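PDB 3C2Q: ornithine cyclodeaminase from Methanococcus maripaludis S2, which catalyses the conversion of ornithine to proline with release of ammonia, using NAD(+) as cofactor. Local coordinates for residues L155-E160 and L333-L338. Sequence-based numbering, arbitrary orientation.
Sequences LAKMVE and LLLKEL
K157, whose CG lies 3.7 Å from L335 CD1, reaches over one face of the flat E160 carboxylate: its NZ meets E160 OE1 at 3.0 Å from 55° out of the carboxylate plane, a salt bridge within one turn of helix. The two helices belong to the Rossmann-fold domain, where helix 327-342 follows strand 321-324, outermost in the parallel sheet within this chain; the axes of the two short segments come within 10.0 Å at 31°, roughly parallel. With CG anti to its backbone N (chi1 -175°), K157 lays CB and CG against both methyls of L335; bends at chi2 and chi3 turn CD and CE aside, and the end of the chain leads away from helix 327-342. An alanine here would probably leave E160 OE1 without its charged mate and open a gap beside the L335 methyls. M158, deposited as selenomethionine, gives the largest single share, 86 of 230 Å² buried. Its chain, extended beyond CG, crosses L338 at about a right angle, with CG 3.8 Å from L338 CD1. The M158 tip ends between side chain and backbone: CE lies 3.9 Å from L334 CG, which also packs on A120 and M123 of helix 112-133, and 3.6 Å from the backbone N of L335.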
loop_
_atom_site.group_PDB
_atom_site.type_symbol
_atom_site.label_atom_id
_atom_site.label_comp_id
_atom_site.label_asym_id
_atom_site.label_seq_id
_atom_site.Cartn_x
_atom_site.Cartn_y
_atom_site.Cartn_z
ATOM N N LEU B 155 9.037 21.545 9.728
ATOM C CA LEU B 155 8.076 22.397 9.027
ATOM C C LEU B 155 7.958 23.752 9.712
ATOM O O LEU B 155 7.906 24.782 9.034
ATOM C CB LEU B 155 6.700 21.740 8.934
ATOM C CG LEU B 155 5.618 22.570 8.237
ATOM C CD1 LEU B 155 6.104 23.056 6.870
ATOM C CD2 LEU B 155 4.329 21.749 8.118
ATOM N N ALA B 156 7.938 23.759 11.042
ATOM C CA ALA B 156 7.861 25.046 11.781
ATOM C C ALA B 156 9.054 25.955 11.449
ATOM O O ALA B 156 8.911 27.163 11.268
ATOM C CB ALA B 156 7.788 24.789 13.286
ATOM N N LYS B 157 10.234 25.361 11.373
ATOM C CA LYS B 157 11.426 26.074 10.932
ATOM C C LYS B 157 11.339 26.678 9.518
ATOM O O LYS B 157 11.794 27.822 9.288
ATOM C CB LYS B 157 12.665 25.188 11.110
ATOM C CG LYS B 157 13.997 25.885 10.797
ATOM C CD LYS B 157 14.257 27.069 11.698
ATOM C CE LYS B 157 14.574 26.617 13.103
ATOM N NZ LYS B 157 15.163 27.755 13.897
HETATM N N MSE B 158 10.752 25.950 8.566
HETATM C CA MSE B 158 10.545 26.495 7.223
HETATM C C MSE B 158 9.633 27.715 7.263
HETATM O O MSE B 158 9.877 28.678 6.539
HETATM C CB MSE B 158 9.991 25.432 6.247
HETATM C CG MSE B 158 10.957 24.286 6.037
HETATM SE SE MSE B 158 10.038 22.780 5.099
HETATM C CE MSE B 158 11.352 21.385 5.539
ATOM N N VAL B 159 8.589 27.667 8.084
ATOM C CA VAL B 159 7.717 28.833 8.307
ATOM C C VAL B 159 8.536 30.003 8.897
ATOM O O VAL B 159 8.515 31.116 8.355
ATOM C CB VAL B 159 6.538 28.500 9.245
ATOM C CG1 VAL B 159 5.648 29.716 9.443
ATOM C CG2 VAL B 159 5.658 27.332 8.655
ATOM N N GLU B 160 9.289 29.710 9.960
ATOM C CA GLU B 160 10.164 30.683 10.617
ATOM C C GLU B 160 11.122 31.337 9.617
ATOM O O GLU B 160 11.296 32.569 9.624
ATOM C CB GLU B 160 10.905 29.996 11.782
ATOM C CG GLU B 160 11.829 30.916 12.573
ATOM C CD GLU B 160 12.532 30.227 13.733
ATOM O OE1 GLU B 160 12.385 28.976 13.944
ATOM O OE2 GLU B 160 13.222 30.972 14.475
ATOM N N LEU B 333 15.261 15.954 6.305
ATOM C CA LEU B 333 16.263 16.074 5.246
ATOM C C LEU B 333 16.093 17.321 4.372
ATOM O O LEU B 333 17.097 17.967 3.993
ATOM C CB LEU B 333 16.256 14.807 4.371
ATOM C CG LEU B 333 16.736 13.527 5.051
ATOM C CD1 LEU B 333 16.569 12.307 4.107
ATOM C CD2 LEU B 333 18.215 13.683 5.545
ATOM N N LEU B 334 14.844 17.642 4.018
ATOM C CA LEU B 334 14.562 18.842 3.245
ATOM C C LEU B 334 15.082 20.108 3.960
ATOM O O LEU B 334 15.745 20.936 3.345
ATOM C CB LEU B 334 13.068 18.976 2.968
ATOM C CG LEU B 334 12.590 20.111 2.050
ATOM C CD1 LEU B 334 13.383 20.160 0.740
ATOM C CD2 LEU B 334 11.047 19.975 1.843
ATOM N N LEU B 335 14.755 20.249 5.237
ATOM C CA LEU B 335 15.248 21.383 6.019
ATOM C C LEU B 335 16.800 21.480 5.974
ATOM O O LEU B 335 17.359 22.570 5.757
ATOM C CB LEU B 335 14.750 21.295 7.459
ATOM C CG LEU B 335 15.245 22.442 8.379
ATOM C CD1 LEU B 335 14.762 23.800 7.868
ATOM C CD2 LEU B 335 14.848 22.201 9.822
ATOM N N LYS B 336 17.486 20.358 6.181
ATOM C CA LYS B 336 18.957 20.380 6.124
ATOM C C LYS B 336 19.444 20.910 4.779
ATOM O O LYS B 336 20.403 21.674 4.726
ATOM C CB LYS B 336 19.548 19.005 6.402
ATOM C CG LYS B 336 19.335 18.515 7.804
ATOM C CD LYS B 336 20.039 17.159 8.004
ATOM C CE LYS B 336 19.412 16.334 9.117
ATOM N NZ LYS B 336 19.571 16.969 10.457
ATOM N N GLU B 337 18.770 20.529 3.687
ATOM C CA GLU B 337 19.174 20.955 2.359
ATOM C C GLU B 337 18.916 22.469 2.150
ATOM O O GLU B 337 19.752 23.171 1.552
ATOM C CB GLU B 337 18.496 20.092 1.290
ATOM C CG GLU B 337 18.906 20.385 -0.160
ATOM C CD GLU B 337 20.408 20.205 -0.467
ATOM O OE1 GLU B 337 21.158 19.644 0.356
ATOM O OE2 GLU B 337 20.825 20.668 -1.553
ATOM N N LEU B 338 17.773 22.961 2.641
ATOM C CA LEU B 338 17.452 24.396 2.635
ATOM C C LEU B 338 18.512 25.188 3.449
ATOM O O LEU B 338 18.996 26.222 2.994
ATOM C CB LEU B 338 16.040 24.639 3.197
ATOM C CG LEU B 338 14.831 24.087 2.414
ATOM C CD1 LEU B 338 13.524 24.185 3.240
ATOM C CD2 LEU B 338 14.713 24.795 1.081
#